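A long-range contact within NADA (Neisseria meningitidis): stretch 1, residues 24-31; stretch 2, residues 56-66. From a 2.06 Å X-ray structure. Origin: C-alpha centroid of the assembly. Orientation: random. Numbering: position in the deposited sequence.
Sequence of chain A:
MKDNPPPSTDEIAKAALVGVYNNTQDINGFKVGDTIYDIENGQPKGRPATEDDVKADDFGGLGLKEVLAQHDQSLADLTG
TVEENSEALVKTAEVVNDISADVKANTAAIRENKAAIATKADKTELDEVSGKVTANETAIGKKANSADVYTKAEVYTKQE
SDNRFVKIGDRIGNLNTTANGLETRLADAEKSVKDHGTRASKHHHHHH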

# COMPACT_ATOMS: atom_id res chain seq x y z
N THR A 24 15.25 3.73 33.97
CA THR A 24 13.88 3.25 34.21
C THR A 24 12.85 4.25 33.67
O THR A 24 11.87 3.85 33.01
CB THR A 24 13.70 2.96 35.73
OG1 THR A 24 14.68 2.00 36.11
CG2 THR A 24 12.28 2.44 36.07
N GLN A 25 13.08 5.56 33.86
CA GLN A 25 12.19 6.55 33.21
C GLN A 25 12.28 6.52 31.68
O GLN A 25 11.25 6.65 31.00
CB GLN A 25 12.50 7.98 33.70
CG GLN A 25 12.11 8.22 35.14
CD GLN A 25 12.19 9.68 35.53
OE1 GLN A 25 13.17 10.37 35.24
NE2 GLN A 25 11.16 10.16 36.21
N ASP A 26 13.49 6.36 31.13
CA ASP A 26 13.62 6.17 29.69
C ASP A 26 12.78 5.01 29.18
O ASP A 26 12.13 5.08 28.12
CB ASP A 26 15.08 5.94 29.27
CG ASP A 26 15.86 7.21 29.18
OD1 ASP A 26 15.26 8.29 29.33
OD2 ASP A 26 17.06 7.13 28.97
N ILE A 27 12.80 3.93 29.93
CA ILE A 27 12.08 2.73 29.47
C ILE A 27 10.57 2.81 29.68
O ILE A 27 9.76 2.39 28.81
CB ILE A 27 12.65 1.47 30.17
CG1 ILE A 27 14.06 1.16 29.62
CG2 ILE A 27 11.74 0.19 29.99
CD1 ILE A 27 14.86 0.21 30.56
N ASN A 28 10.18 3.35 30.81
CA ASN A 28 8.76 3.31 31.22
C ASN A 28 8.05 4.62 31.08
O ASN A 28 6.82 4.68 31.17
CB ASN A 28 8.63 2.83 32.67
CG ASN A 28 9.14 1.41 32.84
OD1 ASN A 28 8.58 0.50 32.28
ND2 ASN A 28 10.23 1.24 33.55
N GLY A 29 8.78 5.70 30.86
CA GLY A 29 8.07 6.96 30.62
C GLY A 29 8.04 7.84 31.85
O GLY A 29 8.33 7.37 32.96
N PHE A 30 7.74 9.13 31.68
CA PHE A 30 7.46 9.95 32.86
C PHE A 30 6.46 11.02 32.49
O PHE A 30 6.13 11.24 31.30
CB PHE A 30 8.74 10.58 33.45
CG PHE A 30 9.38 11.60 32.53
CD1 PHE A 30 10.16 11.19 31.44
CD2 PHE A 30 9.18 12.97 32.73
CE1 PHE A 30 10.75 12.12 30.58
CE2 PHE A 30 9.76 13.93 31.86
CZ PHE A 30 10.57 13.50 30.79
N LYS A 31 5.93 11.67 33.51
CA LYS A 31 4.88 12.67 33.28
C LYS A 31 5.10 13.84 34.18
O LYS A 31 5.93 13.79 35.11
CB LYS A 31 3.52 12.06 33.54
CG LYS A 31 3.28 11.72 35.01
CD LYS A 31 1.95 10.94 35.12
CE LYS A 31 1.53 10.69 36.53
NZ LYS A 31 2.51 9.87 37.27
N ALA A 56 10.96 18.30 26.22
CA ALA A 56 12.38 18.17 25.88
C ALA A 56 12.79 16.70 25.68
O ALA A 56 13.84 16.43 25.11
CB ALA A 56 13.25 18.81 26.98
N ASP A 57 11.98 15.75 26.18
CA ASP A 57 12.31 14.34 26.03
C ASP A 57 12.11 13.92 24.58
O ASP A 57 11.19 14.39 23.93
CB ASP A 57 11.44 13.47 26.97
CG ASP A 57 11.70 11.97 26.77
OD1 ASP A 57 12.73 11.47 27.23
OD2 ASP A 57 10.91 11.30 26.10
N ASP A 58 12.94 13.01 24.08
CA ASP A 58 12.89 12.68 22.65
C ASP A 58 11.56 12.11 22.22
O ASP A 58 11.14 12.27 21.06
CB ASP A 58 14.00 11.65 22.29
CG ASP A 58 15.36 12.29 22.16
OD1 ASP A 58 15.46 13.50 21.88
OD2 ASP A 58 16.34 11.56 22.35
N PHE A 59 10.89 11.43 23.16
CA PHE A 59 9.57 10.90 22.88
C PHE A 59 8.53 11.44 23.82
O PHE A 59 7.52 10.75 24.11
CB PHE A 59 9.59 9.34 22.90
CG PHE A 59 10.55 8.77 21.87
CD1 PHE A 59 10.18 8.67 20.54
CD2 PHE A 59 11.83 8.46 22.21
CE1 PHE A 59 11.07 8.18 19.57
CE2 PHE A 59 12.75 7.95 21.24
CZ PHE A 59 12.33 7.85 19.90
N GLY A 60 8.71 12.68 24.24
CA GLY A 60 7.66 13.36 24.99
C GLY A 60 7.34 12.59 26.27
O GLY A 60 6.23 12.62 26.73
N GLY A 61 8.32 11.87 26.82
CA GLY A 61 8.10 11.18 28.09
C GLY A 61 7.28 9.90 28.00
O GLY A 61 6.91 9.30 29.00
N LEU A 62 6.99 9.45 26.79
CA LEU A 62 6.20 8.23 26.64
C LEU A 62 6.92 7.00 27.16
O LEU A 62 6.29 6.04 27.63
CB LEU A 62 5.84 8.01 25.17
CG LEU A 62 4.73 8.84 24.51
CD1 LEU A 62 4.66 8.48 23.01
CD2 LEU A 62 3.39 8.63 25.21
N GLY A 63 8.25 7.00 26.99
CA GLY A 63 9.06 5.83 27.30
C GLY A 63 9.13 4.85 26.16
O GLY A 63 8.25 4.82 25.29
N LEU A 64 10.22 4.08 26.11
CA LEU A 64 10.43 3.15 25.01
C LEU A 64 9.31 2.10 24.86
O LEU A 64 8.85 1.79 23.74
CB LEU A 64 11.79 2.45 25.20
CG LEU A 64 13.02 3.38 25.33
CD1 LEU A 64 14.26 2.58 25.63
CD2 LEU A 64 13.24 4.25 24.11
N LYS A 65 8.83 1.57 25.98
CA LYS A 65 7.77 0.53 25.90
C LYS A 65 6.50 1.06 25.22
O LYS A 65 5.94 0.43 24.34
CB LYS A 65 7.41 -0.03 27.30
CG LYS A 65 8.59 -0.82 28.01
CD LYS A 65 8.08 -1.47 29.41
CE LYS A 65 9.17 -1.97 30.41
NZ LYS A 65 8.84 -2.12 31.97
N GLU A 66 6.07 2.25 25.64
CA GLU A 66 4.87 2.79 25.06
C GLU A 66 5.04 3.14 23.59
O GLU A 66 4.10 2.99 22.80
CB GLU A 66 4.41 4.03 25.85
CG GLU A 66 3.14 4.65 25.25
CD GLU A 66 1.97 3.68 25.23
OE1 GLU A 66 1.98 2.73 26.03
OE2 GLU A 66 1.06 3.83 24.39
O HOH W 1 13.94 9.33 26.40
O HOH W 2 6.87 3.39 28.08
O HOH W 3 4.58 12.08 29.43

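The first rule of this contact is that the end of one helix meets the start of another. The carbonyls at the C-terminal end of the first helix have no further turn to bond to, and the backbone NH groups at the beginning of the second are equally free. Each supplies what the other lacks: Leu64 N donates to Asp26 O at 2.9 Å, and Lys65 N donates to Ile27 O at 3.1 Å, almost in line. Beyond the helix end the pattern reverses, with Phe30 N donating to Gly61 O at 2.8 Å. Because these bonds are made by backbone, they ask for close approach more than for particular side chains.

Glycine provides that approach. Gly29 and Gly63 bring their CA atoms within 3.6 Å of each other, and Gly63 CA also makes a CA-H...O contact of 3.3 Å with Asp26 O. A CB on Gly63 would strike Gly29 N and Asn28 C; one on Gly29 would strike the carbonyl oxygens of Leu62 and Gly61; one on Gly61 would strike Phe30 O. Local conformation points the same way. All three have positive phi, and at the backbone angles of Gly29 and Gly63 a CB would also jam against the preceding carbonyl oxygen. Gly29 is the first residue to leave helical phi/psi after the first helix, and Gly63 occupies the N-cap position of the second.

Apolar packing is modest, in a contact that buries 475 Å² in total. Ile27 CG1 lies 4.2 Å from Leu64 CD1, both residues being buried, and Ile27 CG2 touches Lys65 CE at 3.4 Å, so the lysine's aliphatic chain serves as packing surface. Farther along, the Phe30 side chain starts away from the second stretch, but chi1 near +66° brings its ring back to it, with CE1 3.9 Å from Asp57 CB.

Polar side chains add further bonds. The extended Lys65 points its CA-to-CB bond toward the first stretch and delivers NZ to Asn28 OD1 at 2.7 Å. The same asparagine sends ND2 back to Thr24 O at 3.1 Å, a weak bond. Asp57 organizes its own loop: OD2 accepts from Phe59 N at 2.9 Å and Gly61 N at 2.7 Å, bracing the type I' turn from Phe59 to Leu62 that presents Gly61 O to Phe30.

Water bridges further polar atoms of the two stretches. One molecule donates to Ile27 O (3.1 Å) and Leu62 O (2.7 Å) while accepting from Glu66 N (2.8 Å). Another links Phe30 O to Gly60 O, at 2.6 and 3.2 Å from its oxygen.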